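Local coordinates for protein ATP-dependent helicase FUN30 (Saccharomyces cerevisiae S288c, PDB 5GN1) that hydrolyses ATP to remodel nucleosomes, promotes DNA end resection at double-strand breaks and is required for heterochromatin organization, here represented by the C-terminal part of its ATPase domain, at residues P114-N119 and F211-D216; E159-C164 and Y174-D179. One frame throughout, in Å; residues are numbered along the deposited sequence.

Interaction 1 of 2, residues P114-N119 and F211-D216; sequences PLLFRN and FTQVLD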
ATOM      1  N   PRO A 114       8.792  -1.867  -1.795  1.00 23.84           N
ATOM      2  CA  PRO A 114       9.289  -2.985  -2.622  1.00 26.77           C
ATOM      3  C   PRO A 114       8.577  -4.295  -2.385  1.00 25.60           C
ATOM      4  O   PRO A 114       8.471  -5.106  -3.317  1.00 21.39           O
ATOM      5  CB  PRO A 114      10.763  -3.095  -2.212  1.00 22.78           C
ATOM      6  CG  PRO A 114      11.142  -1.701  -1.793  1.00 21.27           C
ATOM      7  CD  PRO A 114       9.887  -1.095  -1.178  1.00 21.73           C
ATOM      8  N   LEU A 115       8.110  -4.555  -1.163  1.00 19.47           N
ATOM      9  CA  LEU A 115       7.523  -5.865  -0.902  1.00 22.50           C
ATOM     10  C   LEU A 115       6.136  -6.015  -1.494  1.00 23.31           C
ATOM     11  O   LEU A 115       5.500  -7.040  -1.262  1.00 20.63           O
ATOM     12  CB  LEU A 115       7.466  -6.147   0.606  1.00 20.85           C
ATOM     13  CG  LEU A 115       8.830  -6.198   1.312  1.00 21.77           C
ATOM     14  CD1 LEU A 115       8.661  -6.612   2.785  1.00 23.64           C
ATOM     15  CD2 LEU A 115       9.808  -7.115   0.574  1.00 23.80           C
ATOM     16  N   LEU A 116       5.650  -5.013  -2.222  1.00 19.91           N
ATOM     17  CA  LEU A 116       4.454  -5.137  -3.040  1.00 19.95           C
ATOM     18  C   LEU A 116       4.754  -5.781  -4.387  1.00 19.67           C
ATOM     19  O   LEU A 116       3.875  -5.821  -5.254  1.00 20.73           O
ATOM     20  CB  LEU A 116       3.818  -3.760  -3.261  1.00 17.77           C
ATOM     21  CG  LEU A 116       3.335  -3.028  -2.007  1.00 19.32           C
ATOM     22  CD1 LEU A 116       2.958  -1.585  -2.361  1.00 15.63           C
ATOM     23  CD2 LEU A 116       2.179  -3.795  -1.354  1.00 15.95           C
ATOM     24  N   PHE A 117       5.981  -6.259  -4.562  1.00 18.35           N
ATOM     25  CA  PHE A 117       6.452  -6.870  -5.799  1.00 23.11           C
ATOM     26  C   PHE A 117       7.190  -8.148  -5.445  1.00 24.03           C
ATOM     27  O   PHE A 117       7.642  -8.332  -4.315  1.00 22.00           O
ATOM     28  CB  PHE A 117       7.403  -5.943  -6.579  1.00 23.36           C
ATOM     29  CG  PHE A 117       6.760  -4.678  -7.057  1.00 26.57           C
ATOM     30  CD1 PHE A 117       6.602  -3.603  -6.197  1.00 23.82           C
ATOM     31  CD2 PHE A 117       6.317  -4.559  -8.365  1.00 24.41           C
ATOM     32  CE1 PHE A 117       6.000  -2.437  -6.621  1.00 20.26           C
ATOM     33  CE2 PHE A 117       5.714  -3.389  -8.800  1.00 27.37           C
ATOM     34  CZ  PHE A 117       5.561  -2.327  -7.931  1.00 23.32           C
ATOM     35  N   ARG A 118       7.322  -9.032  -6.425  1.00 26.58           N
ATOM     36  CA  ARG A 118       8.116 -10.236  -6.261  1.00 20.44           C
ATOM     37  C   ARG A 118       9.468  -9.982  -6.925  1.00 23.09           C
ATOM     38  O   ARG A 118       9.555  -9.918  -8.157  1.00 29.17           O
ATOM     39  CB  ARG A 118       7.442 -11.453  -6.904  1.00 23.78           C
ATOM     40  CG  ARG A 118       8.208 -12.767  -6.681  1.00 23.54           C
ATOM     41  CD  ARG A 118       7.404 -14.006  -7.142  1.00 23.20           C
ATOM     42  NE  ARG A 118       7.248 -14.080  -8.594  1.00 25.41           N
ATOM     43  CZ  ARG A 118       8.146 -14.614  -9.425  1.00 32.24           C
ATOM     44  NH1 ARG A 118       9.282 -15.115  -8.954  1.00 29.03           N
ATOM     45  NH2 ARG A 118       7.906 -14.646 -10.732  1.00 31.64           N
ATOM     46  N   ASN A 119      10.494  -9.765  -6.106  1.00 26.45           N
ATOM     47  CA  ASN A 119      11.912  -9.799  -6.468  1.00 30.37           C
ATOM     48  C   ASN A 119      12.856 -10.593  -5.593  1.00 28.94           C
ATOM     49  O   ASN A 119      13.810 -11.195  -6.086  1.00 35.23           O
ATOM     50  CB  ASN A 119      12.400  -8.348  -6.341  1.00 33.62           C
ATOM     51  CG  ASN A 119      11.835  -7.440  -7.398  1.00 36.51           C
ATOM     52  OD1 ASN A 119      12.244  -7.468  -8.566  1.00 39.43           O
ATOM     53  ND2 ASN A 119      10.889  -6.613  -6.995  1.00 37.67           N
ATOM     54  N   PHE A 211      -4.588   0.581   0.242  1.00 21.51           N
ATOM     55  CA  PHE A 211      -4.103  -0.753  -0.093  1.00 22.75           C
ATOM     56  C   PHE A 211      -4.091  -1.596   1.172  1.00 19.73           C
ATOM     57  O   PHE A 211      -3.351  -1.287   2.114  1.00 17.62           O
ATOM     58  CB  PHE A 211      -2.691  -0.691  -0.688  1.00 22.45           C
ATOM     59  CG  PHE A 211      -2.608   0.009  -2.013  1.00 27.14           C
ATOM     60  CD1 PHE A 211      -2.373   1.374  -2.082  1.00 24.31           C
ATOM     61  CD2 PHE A 211      -2.743  -0.707  -3.201  1.00 30.28           C
ATOM     62  CE1 PHE A 211      -2.290   2.023  -3.317  1.00 28.52           C
ATOM     63  CE2 PHE A 211      -2.652  -0.073  -4.436  1.00 33.64           C
ATOM     64  CZ  PHE A 211      -2.429   1.293  -4.496  1.00 34.84           C
ATOM     65  N   THR A 212      -4.892  -2.664   1.194  1.00 20.07           N
ATOM     66  CA  THR A 212      -4.813  -3.592   2.322  1.00 21.91           C
ATOM     67  C   THR A 212      -3.456  -4.273   2.399  1.00 20.29           C
ATOM     68  O   THR A 212      -2.990  -4.601   3.497  1.00 18.54           O
ATOM     69  CB  THR A 212      -5.923  -4.646   2.245  1.00 29.01           C
ATOM     70  OG1 THR A 212      -5.954  -5.220   0.935  1.00 31.45           O
ATOM     71  CG2 THR A 212      -7.275  -4.018   2.566  1.00 33.98           C
ATOM     72  N   GLN A 213      -2.797  -4.482   1.248  1.00 20.66           N
ATOM     73  CA  GLN A 213      -1.442  -5.037   1.249  1.00 19.09           C
ATOM     74  C   GLN A 213      -0.464  -4.139   1.997  1.00 18.92           C
ATOM     75  O   GLN A 213       0.479  -4.625   2.641  1.00 17.48           O
ATOM     76  CB  GLN A 213      -0.952  -5.230  -0.181  1.00 22.44           C
ATOM     77  CG  GLN A 213      -1.637  -6.303  -0.998  1.00 27.12           C
ATOM     78  CD  GLN A 213      -1.185  -6.238  -2.454  1.00 33.43           C
ATOM     79  OE1 GLN A 213      -1.470  -5.268  -3.166  1.00 37.85           O
ATOM     80  NE2 GLN A 213      -0.468  -7.257  -2.894  1.00 32.94           N
ATOM     81  N   VAL A 214      -0.641  -2.823   1.882  1.00 15.43           N
ATOM     82  CA  VAL A 214       0.182  -1.903   2.664  1.00 16.10           C
ATOM     83  C   VAL A 214      -0.117  -2.043   4.153  1.00 14.83           C
ATOM     84  O   VAL A 214       0.805  -2.052   4.973  1.00 16.83           O
ATOM     85  CB  VAL A 214      -0.009  -0.458   2.166  1.00 16.28           C
ATOM     86  CG1 VAL A 214       0.543   0.561   3.187  1.00 20.13           C
ATOM     87  CG2 VAL A 214       0.660  -0.276   0.796  1.00 19.56           C
ATOM     88  N   LEU A 215      -1.399  -2.164   4.529  1.00 17.52           N
ATOM     89  CA  LEU A 215      -1.742  -2.373   5.940  1.00 17.31           C
ATOM     90  C   LEU A 215      -1.071  -3.628   6.506  1.00 19.93           C
ATOM     91  O   LEU A 215      -0.563  -3.621   7.639  1.00 17.93           O
ATOM     92  CB  LEU A 215      -3.262  -2.460   6.107  1.00 18.00           C
ATOM     93  CG  LEU A 215      -4.007  -1.150   5.789  1.00 21.02           C
ATOM     94  CD1 LEU A 215      -5.494  -1.286   5.988  1.00 23.01           C
ATOM     95  CD2 LEU A 215      -3.465   0.002   6.652  1.00 21.04           C
ATOM     96  N   ASP A 216      -1.058  -4.716   5.730  1.00 16.88           N
ATOM     97  CA  ASP A 216      -0.360  -5.929   6.153  1.00 17.42           C
ATOM     98  C   ASP A 216       1.118  -5.659   6.404  1.00 16.96           C
ATOM     99  O   ASP A 216       1.694  -6.138   7.392  1.00 20.74           O
ATOM    100  CB  ASP A 216      -0.526  -7.030   5.090  1.00 18.48           C
ATOM    101  CG  ASP A 216      -1.993  -7.400   4.822  1.00 27.68           C
ATOM    102  OD1 ASP A 216      -2.861  -7.138   5.683  1.00 27.83           O
ATOM    103  OD2 ASP A 216      -2.279  -7.984   3.748  1.00 25.96           O
TER
HETATM  104  O   HOH W   1       0.719  -5.815  -5.247  1.00 30.04           O
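With CG anti to its own carbonyl carbon (chi1 -62°) and chi2 near 170°, L116 reaches from a short 3-10 turn to the first turn of helix 212-224, where its two methyls part company. CD2 comes against the aliphatic root of Q213, 3.6 Å from CB, while CD1 lies 4.1 Å from CG2 of V214, a looser apolar touch. V214 has CG1 anti to the backbone N (chi1 165°), which leaves CG2 as the branch that meets the leucine. Beyond these methyl contacts the Q213 chain runs on extended and carries its amide past the leucine to a bridging water. Q213 NE2 donates to that water at 3.0 Å, and the water in turn donates to the backbone O of L116 at 3.2 Å, so the same two residues meet by methyl packing and by a solvent-mediated link. Q213 NE2 also makes a weak hydrogen bond to E159 on helix 157-166. The contact is small but largely buried, near the middle of the chain. L116 also packs on K109, which places the 3-10 turn between helix 100-110 and helix 212-224 of the RecA-type lobe, while V214 on F279 ties the latter to the end of strand 275-278.

Interaction 2 of 2, residues E159-C164 and Y174-D179; sequences ELHKLC and YQLHND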
ATOM      1  N   GLU A 159       3.431 -11.329   0.366  1.00 18.66           N
ATOM      2  CA  GLU A 159       2.492 -12.446   0.429  1.00 17.27           C
ATOM      3  C   GLU A 159       3.243 -13.764   0.564  1.00 22.48           C
ATOM      4  O   GLU A 159       2.806 -14.672   1.285  1.00 21.87           O
ATOM      5  CB  GLU A 159       1.592 -12.468  -0.810  1.00 19.77           C
ATOM      6  CG  GLU A 159       0.608 -11.310  -0.865  1.00 20.68           C
ATOM      7  CD  GLU A 159       0.059 -11.037  -2.259  1.00 30.85           C
ATOM      8  OE1 GLU A 159       0.555 -11.618  -3.261  1.00 23.80           O
ATOM      9  OE2 GLU A 159      -0.902 -10.246  -2.334  1.00 29.66           O
ATOM     10  N   LEU A 160       4.379 -13.888  -0.118  1.00 20.83           N
ATOM     11  CA  LEU A 160       5.126 -15.137  -0.026  1.00 26.37           C
ATOM     12  C   LEU A 160       5.734 -15.293   1.358  1.00 23.62           C
ATOM     13  O   LEU A 160       5.762 -16.400   1.906  1.00 28.02           O
ATOM     14  CB  LEU A 160       6.189 -15.200  -1.123  1.00 20.55           C
ATOM     15  CG  LEU A 160       5.570 -15.488  -2.484  1.00 22.73           C
ATOM     16  CD1 LEU A 160       6.446 -15.011  -3.630  1.00 20.36           C
ATOM     17  CD2 LEU A 160       5.235 -16.975  -2.625  1.00 27.13           C
ATOM     18  N   HIS A 161       6.192 -14.184   1.950  1.00 21.96           N
ATOM     19  CA  HIS A 161       6.599 -14.196   3.347  1.00 25.28           C
ATOM     20  C   HIS A 161       5.475 -14.697   4.251  1.00 32.01           C
ATOM     21  O   HIS A 161       5.700 -15.544   5.126  1.00 26.90           O
ATOM     22  CB  HIS A 161       7.048 -12.807   3.784  1.00 27.12           C
ATOM     23  CG  HIS A 161       7.258 -12.705   5.261  1.00 26.03           C
ATOM     24  ND1 HIS A 161       8.278 -13.371   5.909  1.00 28.82           N
ATOM     25  CD2 HIS A 161       6.548 -12.072   6.225  1.00 30.26           C
ATOM     26  CE1 HIS A 161       8.209 -13.122   7.203  1.00 34.38           C
ATOM     27  NE2 HIS A 161       7.164 -12.341   7.423  1.00 37.83           N
ATOM     28  N   LYS A 162       4.255 -14.178   4.067  1.00 29.56           N
ATOM     29  CA  LYS A 162       3.155 -14.645   4.911  1.00 29.96           C
ATOM     30  C   LYS A 162       2.828 -16.111   4.637  1.00 28.51           C
ATOM     31  O   LYS A 162       2.484 -16.846   5.564  1.00 35.00           O
ATOM     32  CB  LYS A 162       1.916 -13.769   4.725  1.00 29.47           C
ATOM     33  CG  LYS A 162       2.097 -12.323   5.201  1.00 35.46           C
ATOM     34  CD  LYS A 162       2.518 -12.226   6.675  1.00 39.30           C
ATOM     35  CE  LYS A 162       1.354 -12.493   7.619  1.00 42.44           C
ATOM     36  NZ  LYS A 162       1.725 -12.308   9.050  1.00 48.59           N
ATOM     37  N   LEU A 163       2.956 -16.567   3.388  1.00 30.84           N
ATOM     38  CA  LEU A 163       2.777 -17.991   3.113  1.00 32.16           C
ATOM     39  C   LEU A 163       3.780 -18.843   3.891  1.00 40.74           C
ATOM     40  O   LEU A 163       3.444 -19.935   4.373  1.00 42.36           O
ATOM     41  CB  LEU A 163       2.907 -18.263   1.618  1.00 32.85           C
ATOM     42  CG  LEU A 163       2.681 -19.706   1.152  1.00 38.87           C
ATOM     43  CD1 LEU A 163       1.236 -20.125   1.350  1.00 42.09           C
ATOM     44  CD2 LEU A 163       3.112 -19.889  -0.292  1.00 34.48           C
ATOM     45  N   CYS A 164       5.023 -18.365   4.015  1.00 37.87           N
ATOM     46  CA  CYS A 164       6.020 -19.098   4.787  1.00 40.37           C
ATOM     47  C   CYS A 164       5.720 -19.025   6.279  1.00 36.37           C
ATOM     48  O   CYS A 164       6.045 -19.957   7.023  1.00 47.73           O
ATOM     49  CB  CYS A 164       7.429 -18.562   4.495  1.00 27.25           C
ATOM     50  SG  CYS A 164       7.944 -18.593   2.790  1.00 35.47           S
ATOM     51  N   TYR A 174      12.410 -20.001   4.366  1.00 35.63           N
ATOM     52  CA  TYR A 174      12.292 -18.988   3.330  1.00 35.88           C
ATOM     53  C   TYR A 174      11.677 -17.683   3.833  1.00 35.93           C
ATOM     54  O   TYR A 174      11.644 -16.709   3.073  1.00 30.48           O
ATOM     55  CB  TYR A 174      11.465 -19.528   2.154  1.00 36.28           C
ATOM     56  CG  TYR A 174      12.068 -20.758   1.519  1.00 39.20           C
ATOM     57  CD1 TYR A 174      13.073 -20.648   0.561  1.00 42.41           C
ATOM     58  CD2 TYR A 174      11.634 -22.030   1.873  1.00 39.78           C
ATOM     59  CE1 TYR A 174      13.632 -21.774  -0.027  1.00 43.60           C
ATOM     60  CE2 TYR A 174      12.184 -23.159   1.297  1.00 45.35           C
ATOM     61  CZ  TYR A 174      13.183 -23.026   0.349  1.00 45.76           C
ATOM     62  OH  TYR A 174      13.730 -24.147  -0.229  1.00 49.41           O
ATOM     63  N   GLN A 175      11.200 -17.640   5.080  1.00 35.28           N
ATOM     64  CA  GLN A 175      10.661 -16.412   5.656  1.00 31.01           C
ATOM     65  C   GLN A 175      11.670 -15.272   5.570  1.00 34.10           C
ATOM     66  O   GLN A 175      12.884 -15.478   5.630  1.00 32.36           O
ATOM     67  CB  GLN A 175      10.299 -16.611   7.121  1.00 33.53           C
ATOM     68  CG  GLN A 175       9.194 -17.577   7.401  1.00 39.92           C
ATOM     69  CD  GLN A 175       8.856 -17.621   8.878  1.00 41.98           C
ATOM     70  OE1 GLN A 175       9.437 -16.884   9.686  1.00 43.27           O
ATOM     71  NE2 GLN A 175       7.902 -18.472   9.240  1.00 44.37           N
ATOM     72  N   LEU A 176      11.155 -14.057   5.443  1.00 27.35           N
ATOM     73  CA  LEU A 176      12.002 -12.882   5.590  1.00 31.25           C
ATOM     74  C   LEU A 176      12.347 -12.680   7.061  1.00 31.04           C
ATOM     75  O   LEU A 176      11.481 -12.782   7.934  1.00 27.74           O
ATOM     76  CB  LEU A 176      11.295 -11.650   5.029  1.00 27.43           C
ATOM     77  CG  LEU A 176      10.815 -11.761   3.581  1.00 27.52           C
ATOM     78  CD1 LEU A 176      10.052 -10.503   3.173  1.00 26.53           C
ATOM     79  CD2 LEU A 176      11.988 -12.020   2.627  1.00 26.38           C
ATOM     80  N   HIS A 177      13.628 -12.402   7.347  1.00 27.95           N
ATOM     81  CA  HIS A 177      14.031 -12.185   8.732  1.00 26.87           C
ATOM     82  C   HIS A 177      15.158 -11.170   8.833  1.00 30.41           C
ATOM     83  O   HIS A 177      15.956 -11.219   9.775  1.00 32.49           O
ATOM     84  CB  HIS A 177      14.435 -13.509   9.406  1.00 37.76           C
ATOM     85  CG  HIS A 177      15.582 -14.202   8.744  1.00 30.79           C
ATOM     86  ND1 HIS A 177      15.411 -15.156   7.764  1.00 35.04           N
ATOM     87  CD2 HIS A 177      16.919 -14.074   8.916  1.00 33.11           C
ATOM     88  CE1 HIS A 177      16.592 -15.591   7.364  1.00 36.15           C
ATOM     89  NE2 HIS A 177      17.526 -14.947   8.043  1.00 42.23           N
ATOM     90  N   ASN A 178      15.220 -10.232   7.896  1.00 26.29           N
ATOM     91  CA  ASN A 178      16.220  -9.187   7.921  1.00 25.81           C
ATOM     92  C   ASN A 178      15.571  -7.810   7.828  1.00 25.72           C
ATOM     93  O   ASN A 178      16.115  -6.897   7.212  1.00 22.09           O
ATOM     94  CB  ASN A 178      17.227  -9.383   6.795  1.00 31.50           C
ATOM     95  CG  ASN A 178      18.607  -8.955   7.187  1.00 39.98           C
ATOM     96  OD1 ASN A 178      19.367  -9.744   7.747  1.00 51.69           O
ATOM     97  ND2 ASN A 178      18.945  -7.698   6.916  1.00 46.73           N
ATOM     98  N   ASP A 179      14.391  -7.641   8.436  1.00 26.76           N
ATOM     99  CA  ASP A 179      13.738  -6.331   8.513  1.00 23.87           C
ATOM    100  C   ASP A 179      13.497  -5.721   7.133  1.00 26.60           C
ATOM    101  O   ASP A 179      13.525  -4.497   6.973  1.00 24.14           O
ATOM    102  CB  ASP A 179      14.545  -5.363   9.382  1.00 27.01           C
ATOM    103  CG  ASP A 179      14.328  -5.587  10.855  1.00 29.18           C
ATOM    104  OD1 ASP A 179      13.640  -6.558  11.213  1.00 32.21           O
ATOM    105  OD2 ASP A 179      14.848  -4.788  11.656  1.00 37.94           O
TER
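H161 and L176 meet through ring nitrogen and backbone amide: L176 N donates to H161 ND1 at 3.0 Å with an N-H...N angle of 148°, approaching at the ring's edge but tilted 23° from its plane. The leucine side chain crosses that of H161 obliquely, with CB 3.6 Å from ND1 and CD1 3.8 Å from H161 CB. One turn further along helix 157-166, Q175 NE2 donates to the backbone O of C164 at 3.3 Å; the bond is nearly straight, but the donor stands well above the carbonyl plane. Q175 CG lies 3.5 Å from C164 CB, and C164 SG rests 3.7 Å from Y174 CB. A chi1 of 170° carries the H161 ring, CG anti to the backbone N, to the loop side of the helix, and chi2 turns the ND1 edge to L176. Further out, Y121 packs on both H161 and L176, M220 of helix 212-224 covers H161, and M129 of helix 123-133 backs C164 and Y174. Were H161 replaced by an alanine, the L176 amide would probably lose its acceptor and a gap would open beside the leucine. Because ND1 accepts a hydrogen bond from that amide, it probably carries no proton, consistent with a neutral imidazole protonated on NE2; one side-chain and one main-chain acceptor tie loop to helix.

In the fold
The two contacts lie with centres about 12 Å apart, interaction 1 close to the middle of the chain and interaction 2 about 17 Å from it. Along the sequence 114-119 comes first, then 159-164 and 174-179, and last 211-216, so interaction 2 closes a short loop within the longer one spanned by interaction 1. They touch directly: R118 CD packs on L160 CD1 at 3.8 Å, and L115 CD1 approaches L176 CD1 at 4.2 Å. The weak Q213-E159 bond and M220 on H161 join helices 157-166 and 212-224, bringing the helices between 123 and 171 against the RecA-type lobe with its parallel sheet, part of the remodeller's motor.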